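Local coordinates for protein dihydrodipicolinate synthase (Bacillus clausii KSM-K16, PDB 3E96) that probably catalyses the condensation of pyruvate with aspartate semialdehyde to 4-hydroxy-tetrahydrodipicolinate, a step of lysine biosynthesis, as a TIM-barrel lyase of the DapA family, at residues 22-25 against 30-33; 202-207 against 229-234; 250-255 against 262-267; 269-274 against 295-300. All blocks are in the same frame, centred on the assembly; numbering follows the deposited sequence.

Contact 1 (22-25 against 30-33)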
loop_
_atom_site.group_PDB
_atom_site.type_symbol
_atom_site.label_atom_id
_atom_site.label_comp_id
_atom_site.label_asym_id
_atom_site.label_seq_id
_atom_site.Cartn_x
_atom_site.Cartn_y
_atom_site.Cartn_z
ATOM N N PRO B 22 -15.007 13.674 -4.215
ATOM C CA PRO B 22 -15.577 13.745 -5.564
ATOM C C PRO B 22 -14.523 14.114 -6.602
ATOM O O PRO B 22 -13.815 15.104 -6.436
ATOM C CB PRO B 22 -16.646 14.837 -5.437
ATOM C CG PRO B 22 -17.015 14.793 -3.979
ATOM C CD PRO B 22 -15.679 14.620 -3.309
ATOM N N PHE B 23 -14.412 13.315 -7.662
ATOM C CA PHE B 23 -13.449 13.597 -8.724
ATOM C C PHE B 23 -14.209 13.793 -10.030
ATOM O O PHE B 23 -15.142 13.045 -10.326
ATOM C CB PHE B 23 -12.461 12.440 -8.914
ATOM C CG PHE B 23 -11.589 12.166 -7.724
ATOM C CD1 PHE B 23 -10.802 13.168 -7.171
ATOM C CD2 PHE B 23 -11.517 10.879 -7.186
ATOM C CE1 PHE B 23 -9.949 12.896 -6.098
ATOM C CE2 PHE B 23 -10.671 10.596 -6.117
ATOM C CZ PHE B 23 -9.885 11.605 -5.571
ATOM N N ARG B 24 -13.803 14.789 -10.812
ATOM C CA ARG B 24 -14.457 15.061 -12.089
ATOM C C ARG B 24 -14.130 13.999 -13.126
ATOM O O ARG B 24 -12.987 13.562 -13.241
ATOM C CB ARG B 24 -14.033 16.427 -12.627
ATOM C CG ARG B 24 -14.434 17.587 -11.741
ATOM C CD ARG B 24 -14.290 18.908 -12.477
ATOM N NE ARG B 24 -14.848 20.015 -11.708
ATOM C CZ ARG B 24 -14.242 20.597 -10.678
ATOM N NH1 ARG B 24 -13.044 20.182 -10.285
ATOM N NH2 ARG B 24 -14.838 21.593 -10.039
ATOM N N LYS B 25 -15.134 13.587 -13.888
ATOM C CA LYS B 25 -14.927 12.580 -14.921
ATOM C C LYS B 25 -14.050 13.144 -16.035
ATOM O O LYS B 25 -13.264 12.419 -16.652
ATOM C CB LYS B 25 -16.270 12.136 -15.507
ATOM C CG LYS B 25 -16.154 11.051 -16.571
ATOM C CD LYS B 25 -17.523 10.651 -17.097
ATOM C CE LYS B 25 -17.415 9.569 -18.164
ATOM N NZ LYS B 25 -18.752 9.169 -18.689
ATOM N N ILE B 30 -10.453 17.328 -8.220
ATOM C CA ILE B 30 -11.384 17.326 -7.101
ATOM C C ILE B 30 -12.423 18.438 -7.265
ATOM O O ILE B 30 -12.080 19.579 -7.581
ATOM C CB ILE B 30 -10.634 17.550 -5.765
ATOM C CG1 ILE B 30 -9.589 16.443 -5.565
ATOM C CG2 ILE B 30 -11.618 17.565 -4.607
ATOM C CD1 ILE B 30 -8.701 16.652 -4.357
ATOM N N ASP B 31 -13.694 18.096 -7.080
ATOM C CA ASP B 31 -14.751 19.094 -7.164
ATOM C C ASP B 31 -15.086 19.412 -5.717
ATOM O O ASP B 31 -15.815 18.667 -5.060
ATOM C CB ASP B 31 -15.993 18.547 -7.865
ATOM C CG ASP B 31 -17.045 19.619 -8.091
ATOM O OD1 ASP B 31 -17.304 20.403 -7.153
ATOM O OD2 ASP B 31 -17.614 19.674 -9.202
ATOM N N TRP B 32 -14.541 20.517 -5.221
ATOM C CA TRP B 32 -14.756 20.911 -3.840
ATOM C C TRP B 32 -16.198 21.291 -3.535
ATOM O O TRP B 32 -16.630 21.210 -2.386
ATOM C CB TRP B 32 -13.808 22.051 -3.474
ATOM C CG TRP B 32 -12.365 21.639 -3.504
ATOM C CD1 TRP B 32 -11.387 22.140 -4.314
ATOM C CD2 TRP B 32 -11.737 20.645 -2.682
ATOM N NE1 TRP B 32 -10.185 21.522 -4.047
ATOM C CE2 TRP B 32 -10.372 20.599 -3.050
ATOM C CE3 TRP B 32 -12.195 19.786 -1.671
ATOM C CZ2 TRP B 32 -9.457 19.731 -2.440
ATOM C CZ3 TRP B 32 -11.282 18.921 -1.063
ATOM C CH2 TRP B 32 -9.930 18.903 -1.453
ATOM N N HIS B 33 -16.941 21.718 -4.552
ATOM C CA HIS B 33 -18.337 22.064 -4.335
ATOM C C HIS B 33 -19.061 20.771 -3.981
ATOM O O HIS B 33 -19.866 20.725 -3.047
ATOM C CB HIS B 33 -18.954 22.674 -5.597
ATOM C CG HIS B 33 -20.398 23.040 -5.440
ATOM N ND1 HIS B 33 -20.837 23.937 -4.489
ATOM C CD2 HIS B 33 -21.502 22.624 -6.104
ATOM C CE1 HIS B 33 -22.151 24.056 -4.574
ATOM N NE2 HIS B 33 -22.579 23.270 -5.545
HETATM O O HOH W 1 -13.682 22.591 -7.309
#

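Contact 2 (202-207 against 229-234)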
loop_
_atom_site.group_PDB
_atom_site.type_symbol
_atom_site.label_atom_id
_atom_site.label_comp_id
_atom_site.label_asym_id
_atom_site.label_seq_id
_atom_site.Cartn_x
_atom_site.Cartn_y
_atom_site.Cartn_z
ATOM N N PHE B 202 -21.604 -7.459 15.310
ATOM C CA PHE B 202 -20.749 -8.480 15.903
ATOM C C PHE B 202 -19.647 -7.858 16.761
ATOM O O PHE B 202 -19.373 -8.325 17.868
ATOM C CB PHE B 202 -20.163 -9.335 14.784
ATOM C CG PHE B 202 -21.211 -9.900 13.858
ATOM C CD1 PHE B 202 -21.962 -11.015 14.231
ATOM C CD2 PHE B 202 -21.481 -9.285 12.637
ATOM C CE1 PHE B 202 -22.971 -11.510 13.406
ATOM C CE2 PHE B 202 -22.493 -9.771 11.796
ATOM C CZ PHE B 202 -23.241 -10.885 12.181
ATOM N N PHE B 203 -19.013 -6.809 16.251
ATOM C CA PHE B 203 -17.971 -6.124 17.007
ATOM C C PHE B 203 -18.581 -5.484 18.251
ATOM O O PHE B 203 -17.975 -5.495 19.321
ATOM C CB PHE B 203 -17.316 -5.018 16.168
ATOM C CG PHE B 203 -16.200 -5.489 15.290
ATOM C CD1 PHE B 203 -16.433 -6.413 14.277
ATOM C CD2 PHE B 203 -14.908 -4.986 15.463
ATOM C CE1 PHE B 203 -15.395 -6.834 13.441
ATOM C CE2 PHE B 203 -13.862 -5.397 14.636
ATOM C CZ PHE B 203 -14.106 -6.325 13.621
ATOM N N TRP B 204 -19.782 -4.925 18.109
ATOM C CA TRP B 204 -20.441 -4.263 19.234
ATOM C C TRP B 204 -20.632 -5.223 20.400
ATOM O O TRP B 204 -20.324 -4.889 21.547
ATOM C CB TRP B 204 -21.793 -3.685 18.800
ATOM C CG TRP B 204 -22.351 -2.681 19.767
ATOM C CD1 TRP B 204 -23.067 -2.938 20.903
ATOM C CD2 TRP B 204 -22.207 -1.256 19.697
ATOM N NE1 TRP B 204 -23.378 -1.758 21.544
ATOM C CE2 TRP B 204 -22.861 -0.712 20.825
ATOM C CE3 TRP B 204 -21.587 -0.388 18.789
ATOM C CZ2 TRP B 204 -22.911 0.667 21.069
ATOM C CZ3 TRP B 204 -21.638 0.984 19.032
ATOM C CH2 TRP B 204 -22.296 1.495 20.163
ATOM N N HIS B 205 -21.139 -6.417 20.100
ATOM C CA HIS B 205 -21.354 -7.441 21.116
ATOM C C HIS B 205 -20.034 -7.807 21.796
ATOM O O HIS B 205 -20.002 -8.117 22.990
ATOM C CB HIS B 205 -21.966 -8.692 20.478
ATOM C CG HIS B 205 -21.994 -9.883 21.385
ATOM N ND1 HIS B 205 -22.817 -9.961 22.488
ATOM C CD2 HIS B 205 -21.283 -11.035 21.364
ATOM C CE1 HIS B 205 -22.611 -11.110 23.108
ATOM N NE2 HIS B 205 -21.686 -11.780 22.446
ATOM N N ALA B 206 -18.949 -7.762 21.030
ATOM C CA ALA B 206 -17.626 -8.102 21.542
ATOM C C ALA B 206 -16.886 -6.970 22.264
ATOM O O ALA B 206 -15.809 -7.197 22.824
ATOM C CB ALA B 206 -16.758 -8.650 20.407
ATOM N N GLY B 207 -17.433 -5.757 22.246
ATOM C CA GLY B 207 -16.772 -4.668 22.954
ATOM C C GLY B 207 -16.609 -3.331 22.251
ATOM O O GLY B 207 -16.236 -2.343 22.890
ATOM N N ALA B 229 -29.951 1.583 17.515
ATOM C CA ALA B 229 -30.456 0.257 17.859
ATOM C C ALA B 229 -29.435 -0.474 18.727
ATOM O O ALA B 229 -29.791 -1.096 19.728
ATOM C CB ALA B 229 -30.742 -0.549 16.587
ATOM N N LEU B 230 -28.164 -0.393 18.344
ATOM C CA LEU B 230 -27.105 -1.049 19.104
ATOM C C LEU B 230 -27.011 -0.462 20.511
ATOM O O LEU B 230 -26.920 -1.193 21.495
ATOM C CB LEU B 230 -25.759 -0.889 18.387
ATOM C CG LEU B 230 -25.563 -1.702 17.100
ATOM C CD1 LEU B 230 -24.295 -1.251 16.381
ATOM C CD2 LEU B 230 -25.477 -3.185 17.444
ATOM N N ARG B 231 -27.027 0.864 20.598
ATOM C CA ARG B 231 -26.938 1.538 21.886
ATOM C C ARG B 231 -28.127 1.213 22.788
ATOM O O ARG B 231 -27.981 1.147 24.006
ATOM C CB ARG B 231 -26.838 3.052 21.683
ATOM C CG ARG B 231 -25.461 3.533 21.235
ATOM C CD ARG B 231 -25.478 5.021 20.950
ATOM N NE ARG B 231 -24.139 5.578 20.780
ATOM C CZ ARG B 231 -23.900 6.847 20.467
ATOM N NH1 ARG B 231 -24.910 7.685 20.287
ATOM N NH2 ARG B 231 -22.654 7.285 20.346
ATOM N N ASN B 232 -29.299 1.012 22.193
ATOM C CA ASN B 232 -30.493 0.697 22.974
ATOM C C ASN B 232 -30.627 -0.794 23.242
ATOM O O ASN B 232 -31.567 -1.227 23.909
ATOM C CB ASN B 232 -31.755 1.175 22.252
ATOM C CG ASN B 232 -31.800 2.676 22.090
ATOM O OD1 ASN B 232 -31.342 3.418 22.957
ATOM N ND2 ASN B 232 -32.370 3.134 20.982
ATOM N N ASN B 233 -29.692 -1.578 22.718
ATOM C CA ASN B 233 -29.732 -3.023 22.894
ATOM C C ASN B 233 -31.033 -3.589 22.342
ATOM O O ASN B 233 -31.586 -4.552 22.876
ATOM C CB ASN B 233 -29.585 -3.386 24.371
ATOM C CG ASN B 233 -28.222 -3.023 24.921
ATOM O OD1 ASN B 233 -27.201 -3.519 24.445
ATOM N ND2 ASN B 233 -28.196 -2.154 25.922
ATOM N N ASP B 234 -31.523 -2.974 21.271
ATOM C CA ASP B 234 -32.746 -3.422 20.617
ATOM C C ASP B 234 -32.319 -4.426 19.546
ATOM O O ASP B 234 -32.185 -4.078 18.370
ATOM C CB ASP B 234 -33.454 -2.237 19.962
ATOM C CG ASP B 234 -34.819 -2.599 19.417
ATOM O OD1 ASP B 234 -35.080 -3.799 19.175
ATOM O OD2 ASP B 234 -35.632 -1.675 19.216
HETATM O O HOH W 2 -24.862 -1.352 23.944
#

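Contact 3 (250-255 against 262-267)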
loop_
_atom_site.group_PDB
_atom_site.type_symbol
_atom_site.label_atom_id
_atom_site.label_comp_id
_atom_site.label_asym_id
_atom_site.label_seq_id
_atom_site.Cartn_x
_atom_site.Cartn_y
_atom_site.Cartn_z
ATOM N N ASP B 250 -21.794 -5.942 0.719
ATOM C CA ASP B 250 -21.217 -7.055 -0.028
ATOM C C ASP B 250 -20.903 -6.640 -1.460
ATOM O O ASP B 250 -19.909 -7.082 -2.036
ATOM C CB ASP B 250 -22.153 -8.266 -0.028
ATOM C CG ASP B 250 -22.196 -8.961 1.315
ATOM O OD1 ASP B 250 -21.208 -8.855 2.073
ATOM O OD2 ASP B 250 -23.210 -9.627 1.608
ATOM N N LEU B 251 -21.742 -5.780 -2.033
ATOM C CA LEU B 251 -21.511 -5.315 -3.394
ATOM C C LEU B 251 -20.252 -4.445 -3.429
ATOM O O LEU B 251 -19.468 -4.508 -4.378
ATOM C CB LEU B 251 -22.716 -4.522 -3.896
ATOM C CG LEU B 251 -22.682 -4.076 -5.359
ATOM C CD1 LEU B 251 -22.346 -5.250 -6.270
ATOM C CD2 LEU B 251 -24.040 -3.484 -5.726
ATOM N N ARG B 252 -20.064 -3.636 -2.387
ATOM C CA ARG B 252 -18.883 -2.783 -2.276
ATOM C C ARG B 252 -17.636 -3.655 -2.112
ATOM O O ARG B 252 -16.545 -3.298 -2.554
ATOM C CB ARG B 252 -18.990 -1.872 -1.049
ATOM C CG ARG B 252 -20.031 -0.767 -1.141
ATOM C CD ARG B 252 -20.046 0.042 0.148
ATOM N NE ARG B 252 -18.762 0.696 0.394
ATOM C CZ ARG B 252 -18.402 1.225 1.561
ATOM N NH1 ARG B 252 -19.227 1.171 2.598
ATOM N NH2 ARG B 252 -17.222 1.820 1.687
ATOM N N GLY B 253 -17.813 -4.795 -1.455
ATOM C CA GLY B 253 -16.700 -5.697 -1.206
ATOM C C GLY B 253 -16.239 -6.559 -2.367
ATOM O O GLY B 253 -15.227 -7.257 -2.249
ATOM N N LYS B 254 -16.957 -6.527 -3.488
ATOM C CA LYS B 254 -16.568 -7.331 -4.647
ATOM C C LYS B 254 -15.153 -7.034 -5.147
ATOM O O LYS B 254 -14.663 -5.902 -5.051
ATOM C CB LYS B 254 -17.555 -7.131 -5.809
ATOM C CG LYS B 254 -18.919 -7.772 -5.589
ATOM C CD LYS B 254 -19.784 -7.723 -6.854
ATOM C CE LYS B 254 -19.237 -8.630 -7.949
ATOM N NZ LYS B 254 -20.135 -8.681 -9.148
ATOM N N TYR B 255 -14.512 -8.063 -5.696
ATOM C CA TYR B 255 -13.160 -7.951 -6.240
ATOM C C TYR B 255 -12.163 -7.562 -5.157
ATOM O O TYR B 255 -11.365 -6.646 -5.338
ATOM C CB TYR B 255 -13.122 -6.911 -7.370
ATOM C CG TYR B 255 -14.312 -6.978 -8.301
ATOM C CD1 TYR B 255 -14.624 -8.151 -8.989
ATOM C CD2 TYR B 255 -15.156 -5.880 -8.458
ATOM C CE1 TYR B 255 -15.754 -8.228 -9.805
ATOM C CE2 TYR B 255 -16.287 -5.947 -9.268
ATOM C CZ TYR B 255 -16.581 -7.121 -9.936
ATOM O OH TYR B 255 -17.714 -7.194 -10.713
ATOM N N VAL B 262 -16.183 2.920 -5.647
ATOM C CA VAL B 262 -16.896 3.118 -6.900
ATOM C C VAL B 262 -18.385 2.773 -6.780
ATOM O O VAL B 262 -19.219 3.435 -7.393
ATOM C CB VAL B 262 -16.229 2.336 -8.063
ATOM C CG1 VAL B 262 -16.266 0.845 -7.797
ATOM C CG2 VAL B 262 -16.918 2.691 -9.381
ATOM N N VAL B 263 -18.725 1.759 -5.985
ATOM C CA VAL B 263 -20.136 1.400 -5.793
ATOM C C VAL B 263 -20.858 2.561 -5.099
ATOM O O VAL B 263 -21.993 2.908 -5.453
ATOM C CB VAL B 263 -20.295 0.120 -4.929
ATOM C CG1 VAL B 263 -21.753 -0.045 -4.489
ATOM C CG2 VAL B 263 -19.858 -1.100 -5.731
ATOM N N ILE B 264 -20.197 3.159 -4.110
ATOM C CA ILE B 264 -20.776 4.291 -3.393
ATOM C C ILE B 264 -21.026 5.462 -4.351
ATOM O O ILE B 264 -22.113 6.057 -4.359
ATOM C CB ILE B 264 -19.842 4.773 -2.252
ATOM C CG1 ILE B 264 -19.829 3.742 -1.121
ATOM C CG2 ILE B 264 -20.308 6.123 -1.716
ATOM C CD1 ILE B 264 -18.887 4.090 0.016
ATOM N N LYS B 265 -20.026 5.784 -5.165
ATOM C CA LYS B 265 -20.151 6.896 -6.103
ATOM C C LYS B 265 -21.208 6.708 -7.180
ATOM O O LYS B 265 -21.938 7.648 -7.506
ATOM C CB LYS B 265 -18.793 7.208 -6.742
ATOM C CG LYS B 265 -17.818 7.873 -5.765
ATOM C CD LYS B 265 -16.555 8.388 -6.445
ATOM C CE LYS B 265 -15.684 9.151 -5.447
ATOM N NZ LYS B 265 -14.354 9.546 -6.013
ATOM N N GLU B 266 -21.307 5.510 -7.740
ATOM C CA GLU B 266 -22.311 5.294 -8.775
ATOM C C GLU B 266 -23.704 5.206 -8.159
ATOM O O GLU B 266 -24.695 5.550 -8.803
ATOM C CB GLU B 266 -21.967 4.056 -9.604
ATOM C CG GLU B 266 -20.712 4.283 -10.441
ATOM C CD GLU B 266 -20.588 3.356 -11.631
ATOM O OE1 GLU B 266 -21.621 2.820 -12.092
ATOM O OE2 GLU B 266 -19.451 3.182 -12.120
ATOM N N ALA B 267 -23.780 4.779 -6.902
ATOM C CA ALA B 267 -25.063 4.707 -6.210
ATOM C C ALA B 267 -25.526 6.140 -5.910
ATOM O O ALA B 267 -26.702 6.477 -6.102
ATOM C CB ALA B 267 -24.922 3.920 -4.912
#

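Contact 4 (269-274 against 295-300)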
loop_
_atom_site.group_PDB
_atom_site.type_symbol
_atom_site.label_atom_id
_atom_site.label_comp_id
_atom_site.label_asym_id
_atom_site.label_seq_id
_atom_site.Cartn_x
_atom_site.Cartn_y
_atom_site.Cartn_z
ATOM N N GLU B 269 -24.730 8.884 -7.514
ATOM C CA GLU B 269 -25.132 9.521 -8.768
ATOM C C GLU B 269 -26.540 9.089 -9.182
ATOM O O GLU B 269 -27.326 9.905 -9.684
ATOM C CB GLU B 269 -24.135 9.192 -9.884
ATOM C CG GLU B 269 -22.798 9.945 -9.798
ATOM C CD GLU B 269 -22.928 11.440 -10.052
ATOM O OE1 GLU B 269 -23.825 11.846 -10.825
ATOM O OE2 GLU B 269 -22.116 12.215 -9.498
ATOM N N MET B 270 -26.862 7.815 -8.981
ATOM C CA MET B 270 -28.193 7.321 -9.319
ATOM C C MET B 270 -29.246 8.006 -8.446
ATOM O O MET B 270 -30.386 8.188 -8.870
ATOM C CB MET B 270 -28.280 5.804 -9.131
ATOM C CG MET B 270 -27.756 4.998 -10.306
ATOM S SD MET B 270 -28.181 3.242 -10.184
ATOM C CE MET B 270 -29.893 3.282 -10.543
ATOM N N LEU B 271 -28.860 8.385 -7.230
ATOM C CA LEU B 271 -29.779 9.056 -6.312
ATOM C C LEU B 271 -29.683 10.570 -6.473
ATOM O O LEU B 271 -30.136 11.336 -5.613
ATOM C CB LEU B 271 -29.459 8.671 -4.865
ATOM C CG LEU B 271 -29.594 7.187 -4.515
ATOM C CD1 LEU B 271 -29.095 6.958 -3.089
ATOM C CD2 LEU B 271 -31.045 6.745 -4.655
ATOM N N ARG B 272 -29.082 10.984 -7.584
ATOM C CA ARG B 272 -28.900 12.390 -7.917
ATOM C C ARG B 272 -28.076 13.170 -6.905
ATOM O O ARG B 272 -28.301 14.362 -6.686
ATOM C CB ARG B 272 -30.261 13.061 -8.135
ATOM C CG ARG B 272 -30.984 12.531 -9.363
ATOM C CD ARG B 272 -32.396 13.079 -9.489
ATOM N NE ARG B 272 -33.095 12.481 -10.625
ATOM C CZ ARG B 272 -32.817 12.737 -11.902
ATOM N NH1 ARG B 272 -31.852 13.590 -12.217
ATOM N NH2 ARG B 272 -33.504 12.133 -12.865
ATOM N N GLN B 273 -27.119 12.485 -6.285
ATOM C CA GLN B 273 -26.211 13.109 -5.332
ATOM C C GLN B 273 -24.897 13.213 -6.108
ATOM O O GLN B 273 -24.529 12.285 -6.835
ATOM C CB GLN B 273 -26.043 12.227 -4.090
ATOM C CG GLN B 273 -27.359 11.909 -3.379
ATOM C CD GLN B 273 -27.169 11.005 -2.169
ATOM O OE1 GLN B 273 -26.161 10.308 -2.057
ATOM N NE2 GLN B 273 -28.149 11.000 -1.269
ATOM N N ASN B 274 -24.200 14.334 -5.969
ATOM C CA ASN B 274 -22.952 14.559 -6.696
ATOM C C ASN B 274 -21.739 13.841 -6.118
ATOM O O ASN B 274 -21.327 14.104 -4.992
ATOM C CB ASN B 274 -22.678 16.059 -6.774
ATOM C CG ASN B 274 -23.779 16.803 -7.507
ATOM O OD1 ASN B 274 -24.318 17.795 -7.009
ATOM N ND2 ASN B 274 -24.123 16.320 -8.695
ATOM N N GLU B 295 -30.710 -2.524 -8.802
ATOM C CA GLU B 295 -31.627 -3.432 -8.122
ATOM C C GLU B 295 -31.575 -3.250 -6.609
ATOM O O GLU B 295 -32.575 -3.443 -5.920
ATOM C CB GLU B 295 -31.301 -4.885 -8.481
ATOM C CG GLU B 295 -31.174 -5.124 -9.978
ATOM C CD GLU B 295 -30.954 -6.583 -10.331
ATOM O OE1 GLU B 295 -30.249 -7.286 -9.573
ATOM O OE2 GLU B 295 -31.477 -7.024 -11.376
ATOM N N LEU B 296 -30.409 -2.877 -6.092
ATOM C CA LEU B 296 -30.256 -2.677 -4.656
ATOM C C LEU B 296 -30.987 -1.406 -4.215
ATOM O O LEU B 296 -31.685 -1.395 -3.197
ATOM C CB LEU B 296 -28.770 -2.580 -4.301
ATOM C CG LEU B 296 -28.365 -2.844 -2.852
ATOM C CD1 LEU B 296 -28.719 -4.273 -2.471
ATOM C CD2 LEU B 296 -26.869 -2.630 -2.702
ATOM N N LEU B 297 -30.822 -0.337 -4.985
ATOM C CA LEU B 297 -31.476 0.928 -4.671
ATOM C C LEU B 297 -32.982 0.770 -4.833
ATOM O O LEU B 297 -33.766 1.382 -4.107
ATOM C CB LEU B 297 -30.958 2.040 -5.588
ATOM C CG LEU B 297 -29.496 2.441 -5.373
ATOM C CD1 LEU B 297 -29.118 3.542 -6.348
ATOM C CD2 LEU B 297 -29.291 2.902 -3.935
ATOM N N SER B 298 -33.376 -0.062 -5.790
ATOM C CA SER B 298 -34.786 -0.323 -6.034
ATOM C C SER B 298 -35.369 -1.047 -4.819
ATOM O O SER B 298 -36.459 -0.716 -4.354
ATOM C CB SER B 298 -34.948 -1.183 -7.290
ATOM O OG SER B 298 -36.315 -1.413 -7.585
ATOM N N SER B 299 -34.635 -2.025 -4.294
ATOM C CA SER B 299 -35.110 -2.774 -3.136
ATOM C C SER B 299 -35.208 -1.871 -1.912
ATOM O O SER B 299 -36.063 -2.081 -1.048
ATOM C CB SER B 299 -34.186 -3.962 -2.836
ATOM O OG SER B 299 -32.977 -3.536 -2.230
ATOM N N TRP B 300 -34.334 -0.870 -1.832
ATOM C CA TRP B 300 -34.359 0.072 -0.715
ATOM C C TRP B 300 -35.474 1.088 -0.939
ATOM O O TRP B 300 -35.686 1.979 -0.118
ATOM C CB TRP B 300 -33.033 0.830 -0.596
ATOM C CG TRP B 300 -31.984 0.145 0.223
ATOM C CD1 TRP B 300 -32.175 -0.832 1.154
ATOM C CD2 TRP B 300 -30.586 0.452 0.244
ATOM N NE1 TRP B 300 -30.981 -1.152 1.759
ATOM C CE2 TRP B 300 -29.990 -0.377 1.220
ATOM C CE3 TRP B 300 -29.779 1.352 -0.463
ATOM C CZ2 TRP B 300 -28.621 -0.333 1.507
ATOM C CZ3 TRP B 300 -28.416 1.397 -0.178
ATOM C CH2 TRP B 300 -27.854 0.558 0.801
#

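Contact 1 (22-25 against 30-33)
Asp-31 N donates to Pro-22 O over 3.1 Å, a nearly straight bond (163° at the hydrogen) that reaches the oxygen from above the carbonyl plane. The same oxygen receives a CA-H...O contact from Ile-30 CA at 3.4 Å, and a single beta bridge pairs Phe-23 with Ile-30. Their side chains lie side by side and point the same way, with Ile-30 CG1 at the edge of the Phe-23 ring, 3.6 Å from CE1. Arg-24 crosses Asp-31 at about a right angle. Its guanidinium stacks on the carboxylate, the planes 23° apart, and Asp-31 CB sits over its centre. NH2 and Asp-31 OD2 are 3.5 Å apart, but the oxygen lies well out of the guanidinium plane, so charge alone joins them. NH1 hydrogen-bonds Ser-29 OG and makes a second, weak bond to Ile-30 O at 2.9 Å. A water in the guanidinium plane accepts from NH2 and from Trp-32 N, tying the arginine to the first turn of helix 32-43. Asp-31 is the N-cap of that helix: with CG anti to the backbone N (chi1 -174°), OD1 accepts from His-34 N. The contact thus closes the loop between strand 15-17 and the first helix of the barrel. One carboxylate serves both the helix start and the arginine, whose positive charge would probably favour the ionised aspartate.

Contact 2 (202-207 against 229-234)
Leu-230 lies across one face of the Trp-204 indole, the two side chains running at a slant to each other. Its CB stands 3.8 Å from the centroid of the five-membered ring and 12° off the ring normal, a CH-pi contact. The two methyls divide the indole between them: CD1 meets CE3 of Trp-204 at 3.7 Å, while CD2 approaches CG and CB. Trp-204 CG is swung away from its own backbone N (chi1 -164°), which carries the ring from helix 200-206 toward helix 220-231. Beyond Leu-230, the extended chain of Arg-231 passes the benzo end, with CG 3.8 Å from Trp-204 CZ2. The Arg-231 guanidinium, its plane 60° from the ring, bonds Glu-13 O through NH2. At the indole edge, a water in the ring plane accepts from Trp-204 NE1 at 2.9 Å and lies 3.2 Å from Leu-230 O, to which it can donate. Leu-230 O also takes Asn-233 N in the Schellman motif that ends helix 220-231. The contact joins the last two helices of the alternating beta/alpha barrel, which precede and follow strand 210-213 in the chain. An apolar face and a hydrated N-H edge thus let one tryptophan bridge a partly buried helix boundary.

Contact 3 (250-255 against 262-267)
Leu-251 O touches Val-263 CG2 at 3.7 Å while accepting a hydrogen bond from Asn-259 ND2 in the connecting loop and a weak one from Lys-254 N. One residue on, the Arg-252 guanidinium is held from beside the two segments: NH2 donates to Asn-260 OD1, and NH1 forms a salt bridge with Glu-249 OE2. Held this way, the flat group presents a face to Ile-264. The CD1 methyl sits 3.1 Å above the guanidinium plane, offset toward its rim, and lies 3.3 Å from both CZ and NH2 of Arg-252. Ile-264 CG1 also approaches NE, at 3.6 Å. A bend at chi3 (62°) in the arginine chain turns the guanidinium over the isoleucine. Helix 235-252 and helix 262-270 are joined by a short connection; both belong to the helical region that follows the last strand of the TIM barrel, as in other DapA-family enzymes. Ile-264 lies about 4 Å, between side chains, from Thr-56, the predicted pyruvate-binding residue, and the Arg-252 side chain is about 9 Å from that of Tyr-143, the predicted proton donor/acceptor. Val-263 straddles Leu-251 and Arg-252 of helix 235-252. Its CG1 is anti to the backbone N (chi1 167°) and packs on Arg-252 CG at 3.8 Å, while CG2 is 4.1 Å from Leu-251 CG. Phe-248, one turn back along helix 235-252, touches Val-263 as well.

Contact 4 (269-274 against 295-300)
This is a small apolar contact between two helix C-termini in the helical region after the barrel: the end of helix 262-270 and the turn behind it meet the last turns of helix 287-299. Leu-297 carries it from the second helix, its side chain crossing those of Met-270 and Leu-271 at a slant. CD1 of Leu-297 touches Met-270 CB at 3.7 Å and lies 4.0 Å from Met-270 SD. The same methyl is 4.1 Å from Leu-271 CD2, and Leu-297 CD2 is 4.1 Å from Leu-271 CD1; CD1 of Leu-297 thus meets both neighbours, CD2 Leu-271 alone. Leu-297 CG stands anti to its carbonyl carbon (chi1 -68°), sending the fork across to the other helix. The methionine bends at chi3 (73°), and its chain also touches Val-293 and Thr-294 of helix 287-299. Leu-303, in the tail beyond that helix, packs on both Met-270 and Leu-297, while Leu-302 meets Leu-271. The backbone turn that places Leu-271 is a Schellman motif: Arg-272, with positive phi, is its C-prime residue, Arg-272 N bonds Glu-269 O, and Gln-273 N bonds Met-268 O. At the end of helix 287-299, Leu-296 O accepts Trp-300 N and Ser-299 OG from the same face of its plane, the latter at 2.7 Å. Trp-300 NE1 bonds Asp-244 O of helix 235-252. With aliphatic carbons and a thioether meeting, the contact probably rests on dispersion and the exclusion of water, with no directional bond between the segments.

How the contacts relate
Contacts 3 and 4 form one continuous region. Their centres are 12 Å apart, both use helix 262-270, and they touch where Ala-267 O lies 3.8 Å from Leu-297 CD1. Contact 1 joins this region through Phe-23, whose CD2 is 3.3 Å from Lys-265 NZ; the centres of contacts 1 and 3 are 19 Å apart. Contact 2 stands apart, 36 Å centre to centre from contact 1 and on the opposite side of the chain's centre, yet helix 235-252 of contact 3 is the next helix after 220-231. Contact 3 adjoins the predicted pyruvate site, and Pro-22 of contact 1 lies about 10 Å from Thr-56 between side chains. Contacts 2 and 4 lie away from it.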